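Local atomic coordinates of NOL1/NOP2/sun family protein (Enterococcus faecium, PDB entry 3M4X), a protein that probably methylates cytosine at the C5 position in 16S ribosomal RNA, using S-adenosylmethionine as methyl donor, as RsmF-type relatives do. Residues 37-48 / 84-95. Residues are numbered along the deposited sequence; the frame is centred on the assembly and turned at random.
Sequences KKGFRWNPLKPA and AGYEYSQEPSAM
Arg41 and Tyr88 pair through their backbones, N of Arg41 to O of Tyr88 at 2.8 Å and a return bond from Tyr88 N, while Phe40 sits opposite Ser89 as the neighbouring non-hydrogen-bonded antiparallel pair. On the face shared by Arg41 and Tyr88, the arginine bends at chi3 (-75°), which brings NE to Gln90 OE1 at 2.7 Å, close to the guanidinium plane; the amide is turned 73° against that plane. CE of Met95, a selenomethionine, lies 3.4 Å from Phe40 N.

At the far end, Lys46 lays its CB over one face of the Tyr86 ring, 3.7 Å from the centroid, a CH-pi contact. Lys46 NZ donates to Ala84 O, while the tyrosine hydroxyl donates to Pro47 O (2.7 Å) on a lone pair. Asn43 holds Gly85 O by a nearly straight ND2 bond of 3.0 Å, and its OD1 closes an Asx turn; a water joins Asn43 N to Tyr86 O.

Strand 39-41 is the centre of a three-stranded sheet, with 70-72 on its other side. Asn43 ND2 also hydrogen-bonds to Trp153 O; Lys46 NZ does so to Arg152 O and Leu390 O. Buried donors thus tie the Schellman-capped helix end to the methyltransferase domain and, at Leu390, the C-terminal part.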
ATOM      1  N   LYS A  37       9.197  -7.496  15.881  1.00 60.56           N
ATOM      2  CA  LYS A  37       7.788  -7.867  15.795  1.00 58.05           C
ATOM      3  C   LYS A  37       7.383  -8.125  14.346  1.00 54.65           C
ATOM      4  O   LYS A  37       7.820  -7.426  13.429  1.00 50.04           O
ATOM      5  CB  LYS A  37       6.909  -6.754  16.375  1.00 59.34           C
ATOM      6  CG  LYS A  37       7.395  -6.173  17.696  1.00 62.73           C
ATOM      7  CD  LYS A  37       7.474  -7.230  18.784  1.00 66.96           C
ATOM      8  CE  LYS A  37       7.719  -6.576  20.133  1.00 70.36           C
ATOM      9  NZ  LYS A  37       8.195  -7.536  21.157  1.00 64.46           N
ATOM     10  N   LYS A  38       6.536  -9.125  14.139  1.00 55.31           N
ATOM     11  CA  LYS A  38       6.111  -9.474  12.793  1.00 49.94           C
ATOM     12  C   LYS A  38       4.587  -9.517  12.709  1.00 46.12           C
ATOM     13  O   LYS A  38       3.915  -9.956  13.651  1.00 41.28           O
ATOM     14  CB  LYS A  38       6.738 -10.804  12.381  1.00 52.68           C
ATOM     15  CG  LYS A  38       8.264 -10.793  12.472  1.00 62.11           C
ATOM     16  CD  LYS A  38       8.885 -12.199  12.425  1.00 70.23           C
ATOM     17  CE  LYS A  38       8.939 -12.855  13.806  1.00 77.59           C
ATOM     18  NZ  LYS A  38       9.462 -14.266  13.783  1.00 78.34           N
ATOM     19  N   GLY A  39       4.045  -9.046  11.587  1.00 40.11           N
ATOM     20  CA  GLY A  39       2.603  -8.964  11.420  1.00 32.98           C
ATOM     21  C   GLY A  39       2.164  -8.997   9.973  1.00 35.45           C
ATOM     22  O   GLY A  39       2.978  -8.931   9.057  1.00 38.91           O
ATOM     23  N   PHE A  40       0.859  -9.094   9.773  1.00 34.73           N
ATOM     24  CA  PHE A  40       0.280  -9.039   8.443  1.00 33.87           C
ATOM     25  C   PHE A  40      -1.163  -8.629   8.589  1.00 32.30           C
ATOM     26  O   PHE A  40      -1.680  -8.599   9.694  1.00 34.35           O
ATOM     27  CB  PHE A  40       0.381 -10.397   7.729  1.00 36.87           C
ATOM     28  CG  PHE A  40      -0.414 -11.498   8.381  1.00 31.39           C
ATOM     29  CD1 PHE A  40      -1.668 -11.837   7.907  1.00 32.25           C
ATOM     30  CD2 PHE A  40       0.108 -12.211   9.457  1.00 37.05           C
ATOM     31  CE1 PHE A  40      -2.398 -12.869   8.495  1.00 33.61           C
ATOM     32  CE2 PHE A  40      -0.616 -13.241  10.060  1.00 36.18           C
ATOM     33  CZ  PHE A  40      -1.867 -13.567   9.578  1.00 37.53           C
ATOM     34  N   ARG A  41      -1.797  -8.302   7.470  1.00 31.99           N
ATOM     35  CA  ARG A  41      -3.205  -7.916   7.447  1.00 34.81           C
ATOM     36  C   ARG A  41      -4.016  -8.772   6.482  1.00 32.45           C
ATOM     37  O   ARG A  41      -3.517  -9.216   5.445  1.00 26.96           O
ATOM     38  CB  ARG A  41      -3.360  -6.449   7.032  1.00 39.00           C
ATOM     39  CG  ARG A  41      -3.037  -5.431   8.109  1.00 38.86           C
ATOM     40  CD  ARG A  41      -3.210  -4.013   7.567  1.00 39.21           C
ATOM     41  NE  ARG A  41      -2.099  -3.684   6.695  1.00 40.53           N
ATOM     42  CZ  ARG A  41      -2.165  -3.590   5.372  1.00 32.94           C
ATOM     43  NH1 ARG A  41      -3.303  -3.757   4.726  1.00 27.94           N
ATOM     44  NH2 ARG A  41      -1.070  -3.305   4.694  1.00 28.07           N
ATOM     45  N   TRP A  42      -5.274  -8.999   6.842  1.00 31.22           N
ATOM     46  CA  TRP A  42      -6.228  -9.563   5.917  1.00 32.38           C
ATOM     47  C   TRP A  42      -6.839  -8.444   5.068  1.00 33.78           C
ATOM     48  O   TRP A  42      -6.624  -7.249   5.325  1.00 33.20           O
ATOM     49  CB  TRP A  42      -7.299 -10.404   6.647  1.00 25.45           C
ATOM     50  CG  TRP A  42      -8.140  -9.657   7.639  1.00 27.70           C
ATOM     51  CD1 TRP A  42      -7.845  -9.423   8.959  1.00 31.95           C
ATOM     52  CD2 TRP A  42      -9.418  -9.062   7.404  1.00 31.23           C
ATOM     53  NE1 TRP A  42      -8.868  -8.722   9.553  1.00 32.60           N
ATOM     54  CE2 TRP A  42      -9.840  -8.479   8.618  1.00 32.50           C
ATOM     55  CE3 TRP A  42     -10.256  -8.974   6.282  1.00 26.21           C
ATOM     56  CZ2 TRP A  42     -11.057  -7.817   8.746  1.00 35.59           C
ATOM     57  CZ3 TRP A  42     -11.462  -8.314   6.410  1.00 29.81           C
ATOM     58  CH2 TRP A  42     -11.855  -7.745   7.632  1.00 33.69           C
ATOM     59  N   ASN A  43      -7.598  -8.845   4.053  1.00 28.31           N
ATOM     60  CA  ASN A  43      -8.000  -7.951   2.985  1.00 25.02           C
ATOM     61  C   ASN A  43      -9.522  -7.890   2.820  1.00 28.86           C
ATOM     62  O   ASN A  43     -10.133  -8.824   2.300  1.00 32.34           O
ATOM     63  CB  ASN A  43      -7.324  -8.394   1.680  1.00 27.11           C
ATOM     64  CG  ASN A  43      -7.505  -7.388   0.568  1.00 23.90           C
ATOM     65  OD1 ASN A  43      -8.260  -6.442   0.714  1.00 26.41           O
ATOM     66  ND2 ASN A  43      -6.820  -7.593  -0.548  1.00 22.54           N
ATOM     67  N   PRO A  44     -10.134  -6.788   3.281  1.00 28.54           N
ATOM     68  CA  PRO A  44     -11.583  -6.557   3.204  1.00 30.07           C
ATOM     69  C   PRO A  44     -12.046  -6.349   1.765  1.00 34.07           C
ATOM     70  O   PRO A  44     -13.244  -6.387   1.498  1.00 32.97           O
ATOM     71  CB  PRO A  44     -11.796  -5.257   3.989  1.00 34.29           C
ATOM     72  CG  PRO A  44     -10.468  -4.922   4.621  1.00 31.54           C
ATOM     73  CD  PRO A  44      -9.406  -5.660   3.899  1.00 27.34           C
ATOM     74  N   LEU A  45     -11.111  -6.121   0.849  1.00 35.25           N
ATOM     75  CA  LEU A  45     -11.461  -6.041  -0.568  1.00 33.40           C
ATOM     76  C   LEU A  45     -11.815  -7.405  -1.168  1.00 36.77           C
ATOM     77  O   LEU A  45     -12.487  -7.477  -2.202  1.00 36.53           O
ATOM     78  CB  LEU A  45     -10.331  -5.396  -1.368  1.00 29.14           C
ATOM     79  CG  LEU A  45      -9.940  -3.982  -0.909  1.00 31.54           C
ATOM     80  CD1 LEU A  45      -8.734  -3.486  -1.682  1.00 17.19           C
ATOM     81  CD2 LEU A  45     -11.119  -3.005  -1.045  1.00 22.16           C
ATOM     82  N   LYS A  46     -11.372  -8.482  -0.517  1.00 32.97           N
ATOM     83  CA  LYS A  46     -11.541  -9.830  -1.058  1.00 31.23           C
ATOM     84  C   LYS A  46     -12.835 -10.515  -0.609  1.00 29.99           C
ATOM     85  O   LYS A  46     -13.324 -10.269   0.482  1.00 31.38           O
ATOM     86  CB  LYS A  46     -10.340 -10.705  -0.675  1.00 33.51           C
ATOM     87  CG  LYS A  46      -8.996 -10.195  -1.184  1.00 27.71           C
ATOM     88  CD  LYS A  46      -8.852 -10.456  -2.681  1.00 26.13           C
ATOM     89  CE  LYS A  46      -7.586  -9.810  -3.199  1.00 24.75           C
ATOM     90  NZ  LYS A  46      -7.107 -10.412  -4.461  1.00 26.19           N
ATOM     91  N   PRO A  47     -13.393 -11.383  -1.465  1.00 29.69           N
ATOM     92  CA  PRO A  47     -14.510 -12.251  -1.056  1.00 35.00           C
ATOM     93  C   PRO A  47     -14.143 -13.065   0.184  1.00 31.00           C
ATOM     94  O   PRO A  47     -13.175 -13.817   0.122  1.00 35.72           O
ATOM     95  CB  PRO A  47     -14.669 -13.218  -2.245  1.00 27.18           C
ATOM     96  CG  PRO A  47     -14.021 -12.549  -3.407  1.00 30.65           C
ATOM     97  CD  PRO A  47     -12.959 -11.623  -2.856  1.00 28.88           C
ATOM     98  N   ALA A  48     -14.899 -12.934   1.269  1.00 29.54           N
ATOM     99  CA  ALA A  48     -14.609 -13.685   2.501  1.00 31.42           C
ATOM    100  C   ALA A  48     -13.162 -13.540   2.961  1.00 32.54           C
ATOM    101  O   ALA A  48     -12.530 -14.514   3.360  1.00 30.23           O
ATOM    102  CB  ALA A  48     -14.943 -15.173   2.314  1.00 26.77           C
ATOM    103  N   ALA A  84      -2.988 -14.969  -3.617  1.00 28.70           N
ATOM    104  CA  ALA A  84      -4.255 -14.375  -4.038  1.00 31.11           C
ATOM    105  C   ALA A  84      -4.557 -13.052  -3.367  1.00 32.59           C
ATOM    106  O   ALA A  84      -5.657 -12.530  -3.525  1.00 31.85           O
ATOM    107  CB  ALA A  84      -5.404 -15.339  -3.790  1.00 30.64           C
ATOM    108  N   GLY A  85      -3.603 -12.543  -2.587  1.00 27.19           N
ATOM    109  CA  GLY A  85      -3.745 -11.242  -1.951  1.00 24.08           C
ATOM    110  C   GLY A  85      -4.598 -11.183  -0.696  1.00 25.61           C
ATOM    111  O   GLY A  85      -5.138 -10.130  -0.372  1.00 27.76           O
ATOM    112  N   TYR A  86      -4.714 -12.303   0.014  1.00 29.93           N
ATOM    113  CA  TYR A  86      -5.534 -12.348   1.221  1.00 33.57           C
ATOM    114  C   TYR A  86      -4.716 -11.960   2.443  1.00 32.16           C
ATOM    115  O   TYR A  86      -5.241 -11.827   3.541  1.00 32.61           O
ATOM    116  CB  TYR A  86      -6.176 -13.740   1.401  1.00 27.46           C
ATOM    117  CG  TYR A  86      -7.473 -13.891   0.618  1.00 24.89           C
ATOM    118  CD1 TYR A  86      -7.492 -13.757  -0.758  1.00 23.93           C
ATOM    119  CD2 TYR A  86      -8.676 -14.137   1.273  1.00 21.78           C
ATOM    120  CE1 TYR A  86      -8.702 -13.876  -1.485  1.00 28.99           C
ATOM    121  CE2 TYR A  86      -9.869 -14.266   0.576  1.00 26.24           C
ATOM    122  CZ  TYR A  86      -9.877 -14.135  -0.801  1.00 29.97           C
ATOM    123  OH  TYR A  86     -11.062 -14.260  -1.474  1.00 29.84           O
ATOM    124  N   GLU A  87      -3.420 -11.796   2.242  1.00 28.97           N
ATOM    125  CA  GLU A  87      -2.533 -11.406   3.325  1.00 31.16           C
ATOM    126  C   GLU A  87      -1.468 -10.490   2.800  1.00 33.75           C
ATOM    127  O   GLU A  87      -0.931 -10.709   1.713  1.00 31.12           O
ATOM    128  CB  GLU A  87      -1.864 -12.613   3.968  1.00 30.55           C
ATOM    129  CG  GLU A  87      -2.847 -13.579   4.562  1.00 40.75           C
ATOM    130  CD  GLU A  87      -2.178 -14.757   5.210  1.00 41.91           C
ATOM    131  OE1 GLU A  87      -2.858 -15.420   6.006  1.00 37.55           O
ATOM    132  OE2 GLU A  87      -0.984 -15.012   4.934  1.00 44.45           O
ATOM    133  N   TYR A  88      -1.188  -9.454   3.578  1.00 34.95           N
ATOM    134  CA  TYR A  88      -0.086  -8.550   3.302  1.00 38.13           C
ATOM    135  C   TYR A  88       0.759  -8.491   4.564  1.00 38.46           C
ATOM    136  O   TYR A  88       0.261  -8.118   5.630  1.00 36.27           O
ATOM    137  CB  TYR A  88      -0.600  -7.146   2.957  1.00 33.48           C
ATOM    138  CG  TYR A  88       0.411  -6.326   2.208  1.00 37.35           C
ATOM    139  CD1 TYR A  88       0.378  -6.260   0.822  1.00 39.08           C
ATOM    140  CD2 TYR A  88       1.422  -5.633   2.880  1.00 34.39           C
ATOM    141  CE1 TYR A  88       1.311  -5.526   0.124  1.00 43.91           C
ATOM    142  CE2 TYR A  88       2.360  -4.893   2.184  1.00 33.97           C
ATOM    143  CZ  TYR A  88       2.299  -4.850   0.806  1.00 42.51           C
ATOM    144  OH  TYR A  88       3.219  -4.127   0.091  1.00 52.98           O
ATOM    145  N   SER A  89       2.019  -8.886   4.467  1.00 40.12           N
ATOM    146  CA  SER A  89       2.886  -8.807   5.641  1.00 44.78           C
ATOM    147  C   SER A  89       3.385  -7.379   5.826  1.00 37.05           C
ATOM    148  O   SER A  89       3.796  -6.722   4.875  1.00 39.21           O
ATOM    149  CB  SER A  89       4.040  -9.816   5.579  1.00 52.19           C
ATOM    150  OG  SER A  89       4.841  -9.617   4.433  1.00 57.87           O
ATOM    151  N   GLN A  90       3.308  -6.906   7.064  1.00 35.15           N
ATOM    152  CA  GLN A  90       3.635  -5.528   7.410  1.00 36.39           C
ATOM    153  C   GLN A  90       4.004  -5.499   8.886  1.00 38.42           C
ATOM    154  O   GLN A  90       3.314  -6.107   9.711  1.00 37.04           O
ATOM    155  CB  GLN A  90       2.429  -4.625   7.164  1.00 31.51           C
ATOM    156  CG  GLN A  90       2.723  -3.161   7.375  1.00 36.23           C
ATOM    157  CD  GLN A  90       1.518  -2.280   7.176  1.00 37.27           C
ATOM    158  OE1 GLN A  90       0.374  -2.731   7.277  1.00 36.44           O
ATOM    159  NE2 GLN A  90       1.764  -1.008   6.895  1.00 30.57           N
ATOM    160  N   GLU A  91       5.090  -4.819   9.237  1.00 40.91           N
ATOM    161  CA  GLU A  91       5.513  -4.830  10.634  1.00 38.89           C
ATOM    162  C   GLU A  91       4.518  -4.029  11.466  1.00 33.23           C
ATOM    163  O   GLU A  91       3.981  -3.031  11.001  1.00 38.29           O
ATOM    164  CB  GLU A  91       6.947  -4.328  10.788  1.00 48.78           C
ATOM    165  CG  GLU A  91       7.088  -2.847  11.020  1.00 55.68           C
ATOM    166  CD  GLU A  91       7.183  -2.490  12.490  1.00 52.21           C
ATOM    167  OE1 GLU A  91       7.085  -3.388  13.363  1.00 41.19           O
ATOM    168  OE2 GLU A  91       7.363  -1.293  12.762  1.00 59.53           O
ATOM    169  N   PRO A  92       4.223  -4.506  12.681  1.00 36.26           N
ATOM    170  CA  PRO A  92       3.157  -3.979  13.541  1.00 37.32           C
ATOM    171  C   PRO A  92       3.114  -2.474  13.790  1.00 38.04           C
ATOM    172  O   PRO A  92       2.017  -1.909  13.744  1.00 40.43           O
ATOM    173  CB  PRO A  92       3.353  -4.759  14.841  1.00 36.51           C
ATOM    174  CG  PRO A  92       3.802  -6.093  14.342  1.00 33.84           C
ATOM    175  CD  PRO A  92       4.709  -5.809  13.169  1.00 32.86           C
ATOM    176  N   SER A  93       4.240  -1.824  14.044  1.00 37.53           N
ATOM    177  CA  SER A  93       4.177  -0.386  14.273  1.00 34.75           C
ATOM    178  C   SER A  93       3.963   0.389  12.974  1.00 32.02           C
ATOM    179  O   SER A  93       3.364   1.463  12.972  1.00 32.68           O
ATOM    180  CB  SER A  93       5.395   0.130  15.058  1.00 36.10           C
ATOM    181  OG  SER A  93       6.519   0.347  14.228  1.00 41.06           O
ATOM    182  N   ALA A  94       4.450  -0.158  11.871  1.00 33.63           N
ATOM    183  CA  ALA A  94       4.248   0.472  10.566  1.00 35.80           C
ATOM    184  C   ALA A  94       2.752   0.593  10.229  1.00 32.31           C
ATOM    185  O   ALA A  94       2.328   1.516   9.533  1.00 35.88           O
ATOM    186  CB  ALA A  94       4.991  -0.298   9.480  1.00 31.80           C
HETATM  187  N   MSE A  95       1.950  -0.334  10.744  1.00 34.30           N
HETATM  188  CA  MSE A  95       0.510  -0.310  10.479  1.00 34.18           C
HETATM  189  C   MSE A  95      -0.155   0.942  11.033  1.00 35.77           C
HETATM  190  O   MSE A  95      -1.272   1.287  10.637  1.00 35.84           O
HETATM  191  CB  MSE A  95      -0.170  -1.533  11.073  1.00 31.58           C
HETATM  192  CG  MSE A  95       0.297  -2.860  10.506  1.00 30.82           C
HETATM  193 SE   MSE A  95      -0.795  -4.278  11.310  1.00 49.72          SE
HETATM  194  CE  MSE A  95       0.211  -5.833  10.676  1.00 28.17           C
TER
HETATM  195  O   HOH W   1      -8.117 -11.561   3.519  1.00 34.28           O